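Local coordinates for probable enoyl-CoA hydratase/isomerase (Pseudomonas aeruginosa PAO1, PDB 5WYD), which belongs to the crotonase family, probably acts as a hydro-lyase on enoyl-CoA substrates and is implicated in biosynthesis of the diffusible signal factor, at residues G47-Q50 against L51-L55; V194-S197 against G198-R201. The protein carries 1 engineered substitution. All coordinates share one frame; numbering follows the deposited sequence.

Both contacts are local, yet they sit in different settings. Interaction 1 runs along the middle of helix 42-57, where leucines and an isoleucine are buried against the sheet and helix 88-106 while Arg49, Gln50, Glu53 and His54 are partly exposed. Interaction 2 is a turn at the periphery of the chain, from edge strand 193-195 into helix 200-211, with four of its six touching residues exposed. The first rests on repeated helical hydrogen bonds plus one from an imidazole; the second has a single backbone bond across the turn, two carboxylates close together and a small valine-alanine contact. Their centres lie about 26 Å apart, and they share no helix or strand.

Interaction 1. Residues G47-Q50 against L51-L55; sequences GLRQ and LIEHL
His54 folds back one turn of helix 42-57 onto the carbonyl of Gln50. His54 CB lies 3.8 Å from Gln50 O and the next atom, CG, stays beside the same oxygen. Chi1 of -77° puts CG beside the backbone N, and chi2 of 77° then turns the ND1 side of the ring to the preceding turn. His54 ND1 donates to Gln50 O at 2.9 Å, a nearly straight bond whose acceptor lies in the imidazole plane. This nitrogen lies 54° out of the carbonyl plane of Gln50, not on a lone pair. His54 CE1 is farther from Gln50 O, at 3.9 Å. His54 N reaches Gln50 O too, at 3.0 Å: two donors of one residue meet at one acceptor, and the ND1 bond restrains the ring's rotation. Phe13 meets the imidazole from outside this turn.

In the two preceding steps, Glu53 N bonds to Arg49 O and Ile52 N to Leu48 O at 2.9 Å. Glu53 OE2 rests 3.5 Å from Arg49 CG; the guanidinium leads elsewhere, to a salt bridge with Glu100. On the buried flank Leu48 CD1 lies 4.0 Å from Ile52 CG1, and Ala101 and Leu105 of helix 88-106 pack against these two residues.

The i to i+4 bonds are those of an alpha helix; buried leucines and isoleucine opposed to a partly exposed polar flank make it amphipathic, the crossover between strands 27-32 and 63-68 in a beta-alpha-beta unit of the crotonase fold.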
ATOM      1  N   GLY A  47     -21.055  23.205  10.822  1.00 42.28           N
ATOM      2  CA  GLY A  47     -22.041  22.588  11.677  1.00 41.99           C
ATOM      3  C   GLY A  47     -22.098  21.101  11.421  1.00 39.66           C
ATOM      4  O   GLY A  47     -22.054  20.300  12.358  1.00 51.97           O
ATOM      5  N   LEU A  48     -22.039  20.716  10.145  1.00 31.99           N
ATOM      6  CA  LEU A  48     -22.135  19.308   9.806  1.00 26.86           C
ATOM      7  C   LEU A  48     -21.031  18.528  10.481  1.00 36.80           C
ATOM      8  O   LEU A  48     -21.296  17.559  11.197  1.00 32.34           O
ATOM      9  CB  LEU A  48     -22.054  19.133   8.307  1.00 32.33           C
ATOM     10  CG  LEU A  48     -22.045  17.644   8.027  1.00 34.41           C
ATOM     11  CD1 LEU A  48     -23.273  17.001   8.618  1.00 34.22           C
ATOM     12  CD2 LEU A  48     -21.937  17.420   6.527  1.00 28.42           C
ATOM     13  N   ARG A  49     -19.791  19.001  10.352  1.00 31.02           N
ATOM     14  CA  ARG A  49     -18.712  18.350  11.069  1.00 23.69           C
ATOM     15  C   ARG A  49     -18.991  18.367  12.562  1.00 29.73           C
ATOM     16  O   ARG A  49     -18.962  17.332  13.229  1.00 39.08           O
ATOM     17  CB  ARG A  49     -17.410  19.080  10.814  1.00 15.27           C
ATOM     18  CG  ARG A  49     -16.285  18.471  11.603  1.00 44.23           C
ATOM     19  CD  ARG A  49     -15.125  19.416  11.817  1.00 32.40           C
ATOM     20  NE  ARG A  49     -15.035  20.445  10.799  1.00 22.39           N
ATOM     21  CZ  ARG A  49     -14.631  21.677  11.064  1.00 35.40           C
ATOM     22  NH1 ARG A  49     -14.311  21.994  12.310  1.00 31.86           N
ATOM     23  NH2 ARG A  49     -14.543  22.581  10.092  1.00 37.40           N
ATOM     24  N   GLN A  50     -19.354  19.523  13.084  1.00 22.53           N
ATOM     25  CA  GLN A  50     -19.628  19.590  14.500  1.00 25.57           C
ATOM     26  C   GLN A  50     -20.788  18.696  14.854  1.00 30.86           C
ATOM     27  O   GLN A  50     -20.723  17.946  15.831  1.00 41.12           O
ATOM     28  CB  GLN A  50     -19.917  21.029  14.880  1.00 42.17           C
ATOM     29  CG  GLN A  50     -18.731  21.922  14.723  1.00 40.54           C
ATOM     30  CD  GLN A  50     -19.059  23.330  15.080  1.00 38.93           C
ATOM     31  OE1 GLN A  50     -20.214  23.670  15.281  1.00 37.24           O
ATOM     32  NE2 GLN A  50     -18.041  24.155  15.207  1.00 40.00           N
ATOM     33  N   LEU A  51     -21.823  18.698  14.025  1.00 23.88           N
ATOM     34  CA  LEU A  51     -22.979  17.898  14.369  1.00 28.97           C
ATOM     35  C   LEU A  51     -22.590  16.436  14.471  1.00 29.57           C
ATOM     36  O   LEU A  51     -22.871  15.791  15.488  1.00 38.67           O
ATOM     37  CB  LEU A  51     -24.085  18.145  13.356  1.00 27.43           C
ATOM     38  CG  LEU A  51     -25.424  17.471  13.533  1.00 45.35           C
ATOM     39  CD1 LEU A  51     -25.929  17.741  14.928  1.00 46.89           C
ATOM     40  CD2 LEU A  51     -26.308  18.194  12.539  1.00 49.53           C
ATOM     41  N   ILE A  52     -21.774  15.963  13.527  1.00 29.65           N
ATOM     42  CA  ILE A  52     -21.355  14.560  13.526  1.00 30.61           C
ATOM     43  C   ILE A  52     -20.607  14.212  14.795  1.00 28.18           C
ATOM     44  O   ILE A  52     -20.827  13.150  15.387  1.00 39.49           O
ATOM     45  CB  ILE A  52     -20.491  14.269  12.297  1.00 28.96           C
ATOM     46  CG1 ILE A  52     -21.287  14.487  11.031  1.00 33.52           C
ATOM     47  CG2 ILE A  52     -20.030  12.842  12.336  1.00 43.99           C
ATOM     48  CD1 ILE A  52     -22.459  13.534  10.911  1.00 26.75           C
ATOM     49  N   GLU A  53     -19.721  15.098  15.238  1.00 24.49           N
ATOM     50  CA  GLU A  53     -18.961  14.828  16.449  1.00 36.50           C
ATOM     51  C   GLU A  53     -19.856  14.739  17.666  1.00 38.01           C
ATOM     52  O   GLU A  53     -19.618  13.917  18.557  1.00 41.99           O
ATOM     53  CB  GLU A  53     -17.917  15.896  16.662  1.00 37.77           C
ATOM     54  CG  GLU A  53     -17.019  16.054  15.483  1.00 26.32           C
ATOM     55  CD  GLU A  53     -16.037  17.151  15.714  1.00 37.37           C
ATOM     56  OE1 GLU A  53     -16.102  17.755  16.805  1.00 47.87           O
ATOM     57  OE2 GLU A  53     -15.241  17.444  14.803  1.00 46.26           O
ATOM     58  N   HIS A  54     -20.846  15.621  17.759  1.00 41.18           N
ATOM     59  CA  HIS A  54     -21.772  15.543  18.875  1.00 34.58           C
ATOM     60  C   HIS A  54     -22.548  14.243  18.812  1.00 30.68           C
ATOM     61  O   HIS A  54     -22.784  13.598  19.838  1.00 35.49           O
ATOM     62  CB  HIS A  54     -22.714  16.741  18.828  1.00 49.45           C
ATOM     63  CG  HIS A  54     -22.090  18.012  19.313  1.00 68.63           C
ATOM     64  ND1 HIS A  54     -21.218  18.741  18.536  1.00 64.18           N
ATOM     65  CD2 HIS A  54     -22.232  18.699  20.472  1.00 73.42           C
ATOM     66  CE1 HIS A  54     -20.832  19.814  19.204  1.00 67.90           C
ATOM     67  NE2 HIS A  54     -21.438  19.817  20.378  1.00 68.73           N
ATOM     68  N   LEU A  55     -22.951  13.853  17.600  1.00 29.83           N
ATOM     69  CA  LEU A  55     -23.709  12.626  17.414  1.00 35.94           C
ATOM     70  C   LEU A  55     -22.879  11.413  17.806  1.00 37.29           C
ATOM     71  O   LEU A  55     -23.357  10.509  18.512  1.00 32.72           O
ATOM     72  CB  LEU A  55     -24.143  12.532  15.955  1.00 33.83           C
ATOM     73  CG  LEU A  55     -25.082  13.631  15.470  1.00 33.70           C
ATOM     74  CD1 LEU A  55     -25.488  13.384  14.031  1.00 23.67           C
ATOM     75  CD2 LEU A  55     -26.285  13.808  16.389  1.00 31.59           C
TER

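Interaction 2. Residues V194-S197 against G198-R201; sequences VVDS and GEAR
A type II beta turn from Asp196 to Glu199 carries the chain out of strand 193-195 and into helix 200-211. Its closing bond runs from Glu199 N to Asp196 O at 3.1 Å, with the N-H well aligned and the donor tilted 27° from the carbonyl plane. Gly198 occupies the third position, where its positive phi (82°) is easily adopted without a side chain.

The side chain of Glu199 doubles back across that of Asp196. Extended beyond CG, it brings Glu199 OE1 to 3.3 Å from Asp196 CB. Glu199 OE2 comes within 3.5 Å of Asp196 OD2, the two carboxylates standing almost perpendicular. The two like charges would be expected to repel, and the salt bridge of Asp196 OD1 with Arg138 may offset this. The same OD1 also takes a weak bond from Ser197 N, while Ser197 OG is hydrogen-bonded to Gln139.

Val195 divides its two methyls between Glu199 and Ala200. Chi1 of 83° sets Val195 CG1 between the backbone N and the carbonyl carbon, where it meets Ala200 N at 3.5 Å and Ala200 CB at 3.9 Å, while Val195 CG2 reaches Glu199 OE1 at 3.5 Å.

Strand 193-195 is the edge of the mixed sheet within this chain: Val195 shares backbone hydrogen bonds with Ala136 of strand 133-137, Glu137 of that strand touches Val195 and Ala200, and Val194 packs on helix 182-188.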
ATOM      1  N   VAL A 194     -34.660   2.551  -4.882  1.00 55.37           N
ATOM      2  CA  VAL A 194     -35.443   3.590  -5.551  1.00 53.10           C
ATOM      3  C   VAL A 194     -36.803   3.614  -4.878  1.00 53.61           C
ATOM      4  O   VAL A 194     -37.344   2.565  -4.506  1.00 66.79           O
ATOM      5  CB  VAL A 194     -35.622   3.374  -7.071  1.00 57.72           C
ATOM      6  CG1 VAL A 194     -36.633   4.380  -7.644  1.00 46.02           C
ATOM      7  CG2 VAL A 194     -34.312   3.478  -7.776  1.00 61.29           C
ATOM      8  N   VAL A 195     -37.323   4.812  -4.653  1.00 42.51           N
ATOM      9  CA  VAL A 195     -38.597   4.942  -3.976  1.00 52.87           C
ATOM     10  C   VAL A 195     -39.518   5.892  -4.739  1.00 55.52           C
ATOM     11  O   VAL A 195     -39.089   6.705  -5.564  1.00 53.37           O
ATOM     12  CB  VAL A 195     -38.364   5.398  -2.532  1.00 39.50           C
ATOM     13  CG1 VAL A 195     -38.188   6.896  -2.490  1.00 46.27           C
ATOM     14  CG2 VAL A 195     -39.472   4.899  -1.622  1.00 57.07           C
ATOM     15  N   ASP A 196     -40.805   5.756  -4.465  1.00 49.36           N
ATOM     16  CA  ASP A 196     -41.802   6.616  -5.071  1.00 52.25           C
ATOM     17  C   ASP A 196     -41.636   8.042  -4.549  1.00 41.30           C
ATOM     18  O   ASP A 196     -41.139   8.261  -3.444  1.00 35.05           O
ATOM     19  CB  ASP A 196     -43.179   6.047  -4.763  1.00 64.09           C
ATOM     20  CG  ASP A 196     -44.228   6.590  -5.647  1.00 57.27           C
ATOM     21  OD1 ASP A 196     -43.864   7.308  -6.600  1.00 52.66           O
ATOM     22  OD2 ASP A 196     -45.408   6.262  -5.399  1.00 62.15           O
ATOM     23  N   SER A 197     -42.066   9.022  -5.342  1.00 39.80           N
ATOM     24  CA  SER A 197     -41.836  10.414  -4.960  1.00 39.09           C
ATOM     25  C   SER A 197     -42.405  10.733  -3.579  1.00 39.62           C
ATOM     26  O   SER A 197     -43.540  10.363  -3.255  1.00 47.83           O
ATOM     27  CB  SER A 197     -42.434  11.364  -5.991  1.00 34.98           C
ATOM     28  OG  SER A 197     -41.950  11.099  -7.292  1.00 32.81           O
ATOM     29  N   GLY A 198     -41.586  11.406  -2.758  1.00 44.20           N
ATOM     30  CA  GLY A 198     -41.929  11.832  -1.410  1.00 38.03           C
ATOM     31  C   GLY A 198     -41.786  10.782  -0.324  1.00 42.85           C
ATOM     32  O   GLY A 198     -41.873  11.131   0.866  1.00 35.31           O
ATOM     33  N   GLU A 199     -41.486   9.531  -0.690  1.00 44.51           N
ATOM     34  CA  GLU A 199     -41.349   8.428   0.248  1.00 44.02           C
ATOM     35  C   GLU A 199     -39.900   8.216   0.676  1.00 43.75           C
ATOM     36  O   GLU A 199     -39.635   7.315   1.472  1.00 37.87           O
ATOM     37  CB  GLU A 199     -41.931   7.138  -0.369  1.00 43.63           C
ATOM     38  CG  GLU A 199     -43.453   7.105  -0.706  1.00 49.70           C
ATOM     39  CD  GLU A 199     -43.867   5.842  -1.506  1.00 70.85           C
ATOM     40  OE1 GLU A 199     -43.019   4.949  -1.692  1.00 69.59           O
ATOM     41  OE2 GLU A 199     -45.030   5.733  -1.965  1.00 74.94           O
ATOM     42  N   ALA A 200     -38.960   9.017   0.163  1.00 31.65           N
ATOM     43  CA  ALA A 200     -37.557   8.833   0.528  1.00 36.29           C
ATOM     44  C   ALA A 200     -37.329   9.076   2.012  1.00 31.58           C
ATOM     45  O   ALA A 200     -36.623   8.304   2.670  1.00 27.12           O
ATOM     46  CB  ALA A 200     -36.657   9.743  -0.308  1.00 33.66           C
ATOM     47  N   ARG A 201     -37.897  10.156   2.558  1.00 43.49           N
ATOM     48  CA  ARG A 201     -37.712  10.428   3.983  1.00 35.48           C
ATOM     49  C   ARG A 201     -38.322   9.329   4.851  1.00 40.66           C
ATOM     50  O   ARG A 201     -37.657   8.776   5.733  1.00 43.54           O
ATOM     51  CB  ARG A 201     -38.327  11.780   4.357  1.00 43.07           C
ATOM     52  CG  ARG A 201     -38.230  12.049   5.858  1.00 39.18           C
ATOM     53  CD  ARG A 201     -39.184  13.132   6.298  1.00 51.79           C
ATOM     54  NE  ARG A 201     -39.272  13.227   7.750  1.00 43.52           N
ATOM     55  CZ  ARG A 201     -40.108  14.040   8.390  1.00 67.94           C
ATOM     56  NH1 ARG A 201     -40.124  14.064   9.718  1.00 49.20           N
ATOM     57  NH2 ARG A 201     -40.944  14.819   7.702  1.00 77.83           N
TER